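Local coordinates for 5-oxopent-3-ene-1,2,5-tricarboxylate decarboxylase (Exiguobacterium antarcticum B7, PDB 6IYM), which belongs to the fumarylacetoacetate hydrolase family and binds a magnesium ion in a fold rich in beta strands, at residues G125-I130 / V263-I268; F148-I153 / V185-F190. All blocks are in the same frame, centred on the assembly; numbering follows the deposited sequence.

Both interactions involve the large mixed sheet, in which strands 121-131 and 147-158 are antiparallel neighbours. Interaction 1 joins two sheets: 125-130 lies on the large one and 263-265 on the five-stranded one. It is buried near the middle of the chain and made of aliphatic contacts, with no hydrogen bond between its segments. Interaction 2 pairs two neighbouring strands of the large sheet and runs on into the turn after 185-186. It is partly buried, and built on backbone hydrogen bonds, an aromatic pair and a water. The two meet where Ala128 N probably donates to Ser151 O. Val263 also packs on Ile152, and Leu127 on Tyr150. Only interaction 1 reaches the magnesium ion, through Glu126.

Interaction 1: residues G125-I130 / V263-I268; sequences GELAII and VSIEGI. With MG (magnesium ion), chain C.
Ile265 reaches across to the backbone of Glu126 and Leu127. Its CB points toward strand 125-130, and CG1 stands anti to the carbonyl carbon (chi1 -56°). CD1, at the tip, makes the contacts. Ile265 CD1 lies 3.6 Å from both Glu126 O and Leu127 CA, and it also touches Leu127 CB. The Leu127 side chain continues toward the turn after strand 263-265. Leu127 CD1 meets Ile268 CD1 at 4.1 Å, and the two side chains cross at about a right angle. That turn is held by Ile268 N, which donates to Ile265 O at 3.0 Å.

At the other end, Val263 packs on Gly125. Val263 CG1 lies 3.6 Å from Gly125 CA, and CG2 also approaches that atom. Gly125 has no side chain; a CB there would point toward Val263 and clash with CG1.

Glu126 points the other way. Its chain is extended beyond CG (chi2 -160°), and Glu126 OE2 binds the magnesium ion at 2.0 Å. Glu124 and Asp155 supply the other two protein ligands. OE1 is hydrogen-bonded to Gly240 N, so both carboxylate oxygens have a partner.

The short strand axes cross at -40°, 7.2 Å apart. This is face-to-face packing of two beta sheets, with one strand also carrying a ligand of the acidic metal site of this fumarylacetoacetate hydrolase fold.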
ATOM      1  N   GLY A 125       8.150   4.574 -17.754  1.00 33.98           N
ATOM      2  CA  GLY A 125       9.027   3.393 -17.689  1.00 33.78           C
ATOM      3  C   GLY A 125       9.989   3.526 -16.546  1.00 31.55           C
ATOM      4  O   GLY A 125      10.524   4.648 -16.365  1.00 36.67           O
ATOM      5  N   GLU A 126      10.178   2.474 -15.749  1.00 37.08           N
ATOM      6  CA  GLU A 126      10.920   2.620 -14.451  1.00 35.73           C
ATOM      7  C   GLU A 126      11.695   1.353 -14.062  1.00 34.43           C
ATOM      8  O   GLU A 126      11.193   0.214 -14.284  1.00 36.19           O
ATOM      9  CB  GLU A 126       9.945   3.011 -13.344  1.00 35.33           C
ATOM     10  CG  GLU A 126       9.206   4.319 -13.579  1.00 39.50           C
ATOM     11  CD  GLU A 126       8.583   5.009 -12.354  1.00 44.61           C
ATOM     12  OE1 GLU A 126       8.905   4.606 -11.198  1.00 43.86           O
ATOM     13  OE2 GLU A 126       7.823   6.007 -12.554  1.00 43.67           O
ATOM     14  N   LEU A 127      12.880   1.549 -13.483  1.00 33.62           N
ATOM     15  CA  LEU A 127      13.661   0.477 -12.823  1.00 35.63           C
ATOM     16  C   LEU A 127      13.024   0.203 -11.463  1.00 38.67           C
ATOM     17  O   LEU A 127      12.816   1.157 -10.704  1.00 40.46           O
ATOM     18  CB  LEU A 127      15.107   0.935 -12.654  1.00 40.55           C
ATOM     19  CG  LEU A 127      16.002   0.006 -11.837  1.00 38.29           C
ATOM     20  CD1 LEU A 127      16.129  -1.345 -12.507  1.00 38.79           C
ATOM     21  CD2 LEU A 127      17.375   0.644 -11.635  1.00 39.94           C
ATOM     22  N   ALA A 128      12.711  -1.053 -11.193  1.00 36.73           N
ATOM     23  CA  ALA A 128      12.100  -1.504  -9.935  1.00 37.61           C
ATOM     24  C   ALA A 128      13.166  -2.193  -9.097  1.00 38.93           C
ATOM     25  O   ALA A 128      13.786  -3.120  -9.622  1.00 42.03           O
ATOM     26  CB  ALA A 128      10.982  -2.460 -10.222  1.00 39.06           C
ATOM     27  N   ILE A 129      13.362  -1.751  -7.852  1.00 43.98           N
ATOM     28  CA  ILE A 129      14.148  -2.499  -6.818  1.00 40.29           C
ATOM     29  C   ILE A 129      13.259  -3.561  -6.153  1.00 38.29           C
ATOM     30  O   ILE A 129      12.182  -3.205  -5.621  1.00 42.62           O
ATOM     31  CB  ILE A 129      14.710  -1.545  -5.748  1.00 41.04           C
ATOM     32  CG1 ILE A 129      15.510  -0.391  -6.356  1.00 41.74           C
ATOM     33  CG2 ILE A 129      15.518  -2.323  -4.718  1.00 38.56           C
ATOM     34  CD1 ILE A 129      15.741   0.754  -5.376  1.00 43.85           C
ATOM     35  N   ILE A 130      13.736  -4.800  -6.092  1.00 39.16           N
ATOM     36  CA  ILE A 130      13.073  -5.925  -5.381  1.00 41.48           C
ATOM     37  C   ILE A 130      13.804  -6.205  -4.060  1.00 39.89           C
ATOM     38  O   ILE A 130      14.937  -6.662  -4.103  1.00 43.31           O
ATOM     39  CB  ILE A 130      13.049  -7.163  -6.276  1.00 42.84           C
ATOM     40  CG1 ILE A 130      12.483  -6.849  -7.663  1.00 45.61           C
ATOM     41  CG2 ILE A 130      12.277  -8.271  -5.588  1.00 43.78           C
ATOM     42  CD1 ILE A 130      11.007  -6.568  -7.653  1.00 48.23           C
ATOM     43  N   VAL A 263       8.418  -0.847 -22.695  1.00 34.44           N
ATOM     44  CA  VAL A 263       9.480  -0.392 -21.751  1.00 36.63           C
ATOM     45  C   VAL A 263      10.586  -1.454 -21.771  1.00 38.16           C
ATOM     46  O   VAL A 263      10.302  -2.663 -21.694  1.00 42.43           O
ATOM     47  CB  VAL A 263       8.915  -0.195 -20.328  1.00 38.96           C
ATOM     48  CG1 VAL A 263       9.957   0.342 -19.355  1.00 41.52           C
ATOM     49  CG2 VAL A 263       7.661   0.679 -20.310  1.00 36.67           C
ATOM     50  N   SER A 264      11.824  -1.036 -21.889  1.00 38.00           N
ATOM     51  CA  SER A 264      12.975  -1.956 -21.843  1.00 39.04           C
ATOM     52  C   SER A 264      14.026  -1.352 -20.925  1.00 38.66           C
ATOM     53  O   SER A 264      14.108  -0.093 -20.825  1.00 36.32           O
ATOM     54  CB  SER A 264      13.519  -2.230 -23.219  1.00 43.96           C
ATOM     55  OG  SER A 264      14.106  -1.059 -23.739  1.00 41.58           O
ATOM     56  N   ILE A 265      14.777  -2.229 -20.277  1.00 39.35           N
ATOM     57  CA  ILE A 265      15.925  -1.869 -19.407  1.00 40.80           C
ATOM     58  C   ILE A 265      17.030  -2.836 -19.778  1.00 41.59           C
ATOM     59  O   ILE A 265      16.764  -4.042 -19.746  1.00 39.49           O
ATOM     60  CB  ILE A 265      15.551  -1.967 -17.924  1.00 43.76           C
ATOM     61  CG1 ILE A 265      14.325  -1.090 -17.627  1.00 42.78           C
ATOM     62  CG2 ILE A 265      16.771  -1.625 -17.070  1.00 40.90           C
ATOM     63  CD1 ILE A 265      14.062  -0.838 -16.146  1.00 42.77           C
ATOM     64  N   GLU A 266      18.185  -2.329 -20.190  1.00 44.87           N
ATOM     65  CA  GLU A 266      19.252  -3.204 -20.717  1.00 46.97           C
ATOM     66  C   GLU A 266      19.705  -4.077 -19.546  1.00 47.90           C
ATOM     67  O   GLU A 266      19.796  -3.569 -18.433  1.00 43.99           O
ATOM     68  CB  GLU A 266      20.325  -2.384 -21.456  1.00 58.21           C
ATOM     69  CG  GLU A 266      21.397  -1.752 -20.600  1.00 61.94           C
ATOM     70  CD  GLU A 266      22.207  -0.651 -21.282  1.00 67.29           C
ATOM     71  OE1 GLU A 266      22.203  -0.560 -22.544  1.00 65.70           O
ATOM     72  OE2 GLU A 266      22.837   0.137 -20.547  1.00 60.46           O
ATOM     73  N   GLY A 267      19.832  -5.384 -19.790  1.00 48.68           N
ATOM     74  CA  GLY A 267      20.186  -6.393 -18.776  1.00 47.58           C
ATOM     75  C   GLY A 267      18.963  -7.087 -18.227  1.00 44.76           C
ATOM     76  O   GLY A 267      19.138  -8.159 -17.675  1.00 51.53           O
ATOM     77  N   ILE A 268      17.757  -6.509 -18.365  1.00 43.15           N
ATOM     78  CA  ILE A 268      16.509  -7.107 -17.804  1.00 41.76           C
ATOM     79  C   ILE A 268      15.611  -7.621 -18.939  1.00 42.63           C
ATOM     80  O   ILE A 268      15.214  -8.824 -18.936  1.00 46.95           O
ATOM     81  CB  ILE A 268      15.795  -6.089 -16.904  1.00 41.92           C
ATOM     82  CG1 ILE A 268      16.782  -5.384 -15.965  1.00 40.18           C
ATOM     83  CG2 ILE A 268      14.651  -6.766 -16.166  1.00 42.13           C
ATOM     84  CD1 ILE A 268      16.150  -4.783 -14.744  1.00 44.20           C
TER
HETATM   85 MG    MG C 301       6.560   7.205 -11.617  1.00 47.35          MG

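Interaction 2: residues F148-I153 / V185-F190; sequences FGYSII and VTEDAF. Unlike the reference sequence in segment 185-190: Ala189 (reference Ser).
The Tyr150 ring lies against the Phe190 ring, with Phe190 CE2 over one face, 4.0 Å above the plane and offset toward the rim. The ring centroids are 5.0 Å apart and the planes make an angle of 41°. The closest atoms are Tyr150 CD1 and Phe190 CD2, at 3.4 Å. A water lies in the plane of the Tyr150 ring, at its edge. Leu127, Leu144 and Pro192 also touch the Tyr150 side chain.

The backbone beneath is an antiparallel beta ladder. Tyr150 and Val185 form a hydrogen-bonded pair: Tyr150 N donates to Val185 O, and Val185 N donates to Tyr150 O. Their side chains share a face of the sheet, where Val185 CG2 touches Tyr150 CB at 4.1 Å. Gly149 and Thr186 are the next pair, non-hydrogen-bonded, with CA atoms 4.2 Å apart. Gly149 CA is 3.1 Å from Val185 O, and a CB on Gly149 would clash with that oxygen.

Phe148 and Gly149 together face Ile130 on the neighbouring strand, a classic beta bulge. Phe148 O accepts from Glu187 N, which sits above the carbonyl plane, 41° out of it. The Phe148 ring meets Trp5.

Beyond the ladder the chain turns, with Ala189 N bonded to Thr186 O. The Glu187 chain bends at chi2 (-83°), and its carboxylate end leads away from strand 148-153, to the water. This water is hydrogen-bonded to Tyr150 OH at 2.8 Å and lies within hydrogen-bonding distance of Glu187 OE2 and Phe190 O, among more acceptors than its two protons may serve at once.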
ATOM      1  N   PHE A 148      17.189  -8.147  -3.357  1.00 41.02           N
ATOM      2  CA  PHE A 148      17.186  -9.448  -4.066  1.00 42.46           C
ATOM      3  C   PHE A 148      17.575  -9.204  -5.533  1.00 51.73           C
ATOM      4  O   PHE A 148      18.222 -10.061  -6.154  1.00 42.95           O
ATOM      5  CB  PHE A 148      15.809 -10.099  -3.990  1.00 38.58           C
ATOM      6  CG  PHE A 148      15.745 -11.440  -4.658  1.00 44.54           C
ATOM      7  CD1 PHE A 148      16.285 -12.561  -4.039  1.00 48.10           C
ATOM      8  CD2 PHE A 148      15.166 -11.579  -5.914  1.00 49.81           C
ATOM      9  CE1 PHE A 148      16.228 -13.802  -4.653  1.00 49.23           C
ATOM     10  CE2 PHE A 148      15.118 -12.822  -6.528  1.00 51.83           C
ATOM     11  CZ  PHE A 148      15.654 -13.924  -5.899  1.00 51.04           C
ATOM     12  N   GLY A 149      17.110  -8.092  -6.114  1.00 53.91           N
ATOM     13  CA  GLY A 149      17.306  -7.843  -7.552  1.00 50.48           C
ATOM     14  C   GLY A 149      16.461  -6.702  -8.086  1.00 45.40           C
ATOM     15  O   GLY A 149      16.094  -5.823  -7.302  1.00 49.09           O
ATOM     16  N   TYR A 150      16.231  -6.705  -9.402  1.00 40.36           N
ATOM     17  CA  TYR A 150      15.646  -5.568 -10.151  1.00 44.47           C
ATOM     18  C   TYR A 150      14.733  -6.091 -11.261  1.00 38.84           C
ATOM     19  O   TYR A 150      14.975  -7.192 -11.801  1.00 39.38           O
ATOM     20  CB  TYR A 150      16.742  -4.682 -10.737  1.00 41.63           C
ATOM     21  CG  TYR A 150      17.807  -4.204  -9.789  1.00 40.21           C
ATOM     22  CD1 TYR A 150      18.956  -4.951  -9.568  1.00 42.48           C
ATOM     23  CD2 TYR A 150      17.694  -2.982  -9.153  1.00 39.35           C
ATOM     24  CE1 TYR A 150      19.951  -4.502  -8.712  1.00 41.67           C
ATOM     25  CE2 TYR A 150      18.683  -2.517  -8.299  1.00 44.07           C
ATOM     26  CZ  TYR A 150      19.817  -3.282  -8.078  1.00 42.15           C
ATOM     27  OH  TYR A 150      20.777  -2.806  -7.235  1.00 41.60           O
ATOM     28  N   SER A 151      13.709  -5.297 -11.579  1.00 38.39           N
ATOM     29  CA  SER A 151      12.715  -5.578 -12.646  1.00 37.08           C
ATOM     30  C   SER A 151      12.239  -4.257 -13.234  1.00 37.74           C
ATOM     31  O   SER A 151      12.848  -3.201 -12.959  1.00 37.06           O
ATOM     32  CB  SER A 151      11.580  -6.418 -12.080  1.00 42.68           C
ATOM     33  OG  SER A 151      10.803  -7.019 -13.100  1.00 42.36           O
ATOM     34  N   ILE A 152      11.199  -4.317 -14.052  1.00 42.09           N
ATOM     35  CA  ILE A 152      10.619  -3.125 -14.716  1.00 38.47           C
ATOM     36  C   ILE A 152       9.221  -2.929 -14.155  1.00 36.76           C
ATOM     37  O   ILE A 152       8.544  -3.913 -13.921  1.00 38.09           O
ATOM     38  CB  ILE A 152      10.611  -3.283 -16.242  1.00 42.62           C
ATOM     39  CG1 ILE A 152      11.919  -3.906 -16.735  1.00 40.81           C
ATOM     40  CG2 ILE A 152      10.305  -1.951 -16.904  1.00 43.18           C
ATOM     41  CD1 ILE A 152      11.982  -4.161 -18.232  1.00 43.05           C
ATOM     42  N   ILE A 153       8.865  -1.678 -13.917  1.00 36.37           N
ATOM     43  CA  ILE A 153       7.499  -1.193 -13.622  1.00 38.99           C
ATOM     44  C   ILE A 153       7.154  -0.159 -14.691  1.00 40.65           C
ATOM     45  O   ILE A 153       8.005   0.676 -14.981  1.00 43.65           O
ATOM     46  CB  ILE A 153       7.443  -0.596 -12.206  1.00 41.38           C
ATOM     47  CG1 ILE A 153       7.538  -1.703 -11.164  1.00 40.13           C
ATOM     48  CG2 ILE A 153       6.207   0.255 -12.009  1.00 44.57           C
ATOM     49  CD1 ILE A 153       6.271  -2.444 -11.007  1.00 41.96           C
ATOM     50  N   VAL A 185      16.285  -9.667 -12.374  1.00 45.73           N
ATOM     51  CA  VAL A 185      17.740  -9.978 -12.472  1.00 50.65           C
ATOM     52  C   VAL A 185      18.301  -9.822 -11.059  1.00 47.17           C
ATOM     53  O   VAL A 185      17.957  -8.826 -10.416  1.00 46.07           O
ATOM     54  CB  VAL A 185      18.485  -9.081 -13.475  1.00 50.76           C
ATOM     55  CG1 VAL A 185      17.901  -9.231 -14.865  1.00 58.09           C
ATOM     56  CG2 VAL A 185      18.467  -7.618 -13.053  1.00 53.89           C
ATOM     57  N   THR A 186      19.126 -10.770 -10.622  1.00 45.27           N
ATOM     58  CA  THR A 186      19.657 -10.874  -9.233  1.00 50.84           C
ATOM     59  C   THR A 186      20.615  -9.714  -8.990  1.00 46.22           C
ATOM     60  O   THR A 186      21.214  -9.196  -9.967  1.00 51.71           O
ATOM     61  CB  THR A 186      20.303 -12.245  -8.985  1.00 56.88           C
ATOM     62  OG1 THR A 186      21.298 -12.458  -9.982  1.00 53.60           O
ATOM     63  CG2 THR A 186      19.318 -13.390  -9.054  1.00 53.65           C
ATOM     64  N   GLU A 187      20.723  -9.288  -7.739  1.00 46.11           N
ATOM     65  CA  GLU A 187      21.509  -8.090  -7.340  1.00 50.58           C
ATOM     66  C   GLU A 187      22.955  -8.289  -7.794  1.00 52.72           C
ATOM     67  O   GLU A 187      23.594  -7.297  -8.206  1.00 58.43           O
ATOM     68  CB  GLU A 187      21.443  -7.881  -5.830  1.00 49.64           C
ATOM     69  CG  GLU A 187      22.162  -6.633  -5.350  1.00 54.11           C
ATOM     70  CD  GLU A 187      23.662  -6.821  -5.159  1.00 57.30           C
ATOM     71  OE1 GLU A 187      24.056  -7.899  -4.671  1.00 61.31           O
ATOM     72  OE2 GLU A 187      24.430  -5.894  -5.511  1.00 55.31           O
ATOM     73  N   ASP A 188      23.424  -9.535  -7.710  1.00 56.11           N
ATOM     74  CA  ASP A 188      24.825  -9.939  -7.965  1.00 60.15           C
ATOM     75  C   ASP A 188      25.139  -9.772  -9.461  1.00 55.12           C
ATOM     76  O   ASP A 188      26.269  -9.426  -9.752  1.00 56.17           O
ATOM     77  CB  ASP A 188      25.072 -11.360  -7.444  1.00 68.24           C
ATOM     78  CG  ASP A 188      26.392 -11.477  -6.699  1.00 79.65           C
ATOM     79  OD1 ASP A 188      26.689 -10.565  -5.903  1.00 85.80           O
ATOM     80  OD2 ASP A 188      27.130 -12.454  -6.950  1.00 95.58           O
ATOM     81  N   ALA A 189      24.146  -9.938 -10.346  1.00 53.04           N
ATOM     82  CA  ALA A 189      24.267 -10.010 -11.823  1.00 58.17           C
ATOM     83  C   ALA A 189      23.931  -8.675 -12.491  1.00 60.30           C
ATOM     84  O   ALA A 189      23.782  -8.667 -13.727  1.00 63.51           O
ATOM     85  CB  ALA A 189      23.346 -11.080 -12.359  1.00 56.88           C
ATOM     86  N   PHE A 190      23.789  -7.589 -11.737  1.00 60.49           N
ATOM     87  CA  PHE A 190      23.202  -6.335 -12.274  1.00 55.66           C
ATOM     88  C   PHE A 190      23.717  -5.132 -11.496  1.00 56.33           C
ATOM     89  O   PHE A 190      23.467  -5.119 -10.288  1.00 53.10           O
ATOM     90  CB  PHE A 190      21.678  -6.407 -12.193  1.00 52.00           C
ATOM     91  CG  PHE A 190      20.981  -5.329 -12.971  1.00 47.84           C
ATOM     92  CD1 PHE A 190      20.737  -5.483 -14.330  1.00 48.71           C
ATOM     93  CD2 PHE A 190      20.665  -4.128 -12.372  1.00 46.06           C
ATOM     94  CE1 PHE A 190      20.108  -4.475 -15.044  1.00 50.42           C
ATOM     95  CE2 PHE A 190      20.034  -3.118 -13.084  1.00 53.04           C
ATOM     96  CZ  PHE A 190      19.748  -3.297 -14.420  1.00 50.53           C
TER
HETATM   97  O   HOH W   1      23.156  -4.201  -7.363  1.00 47.89           O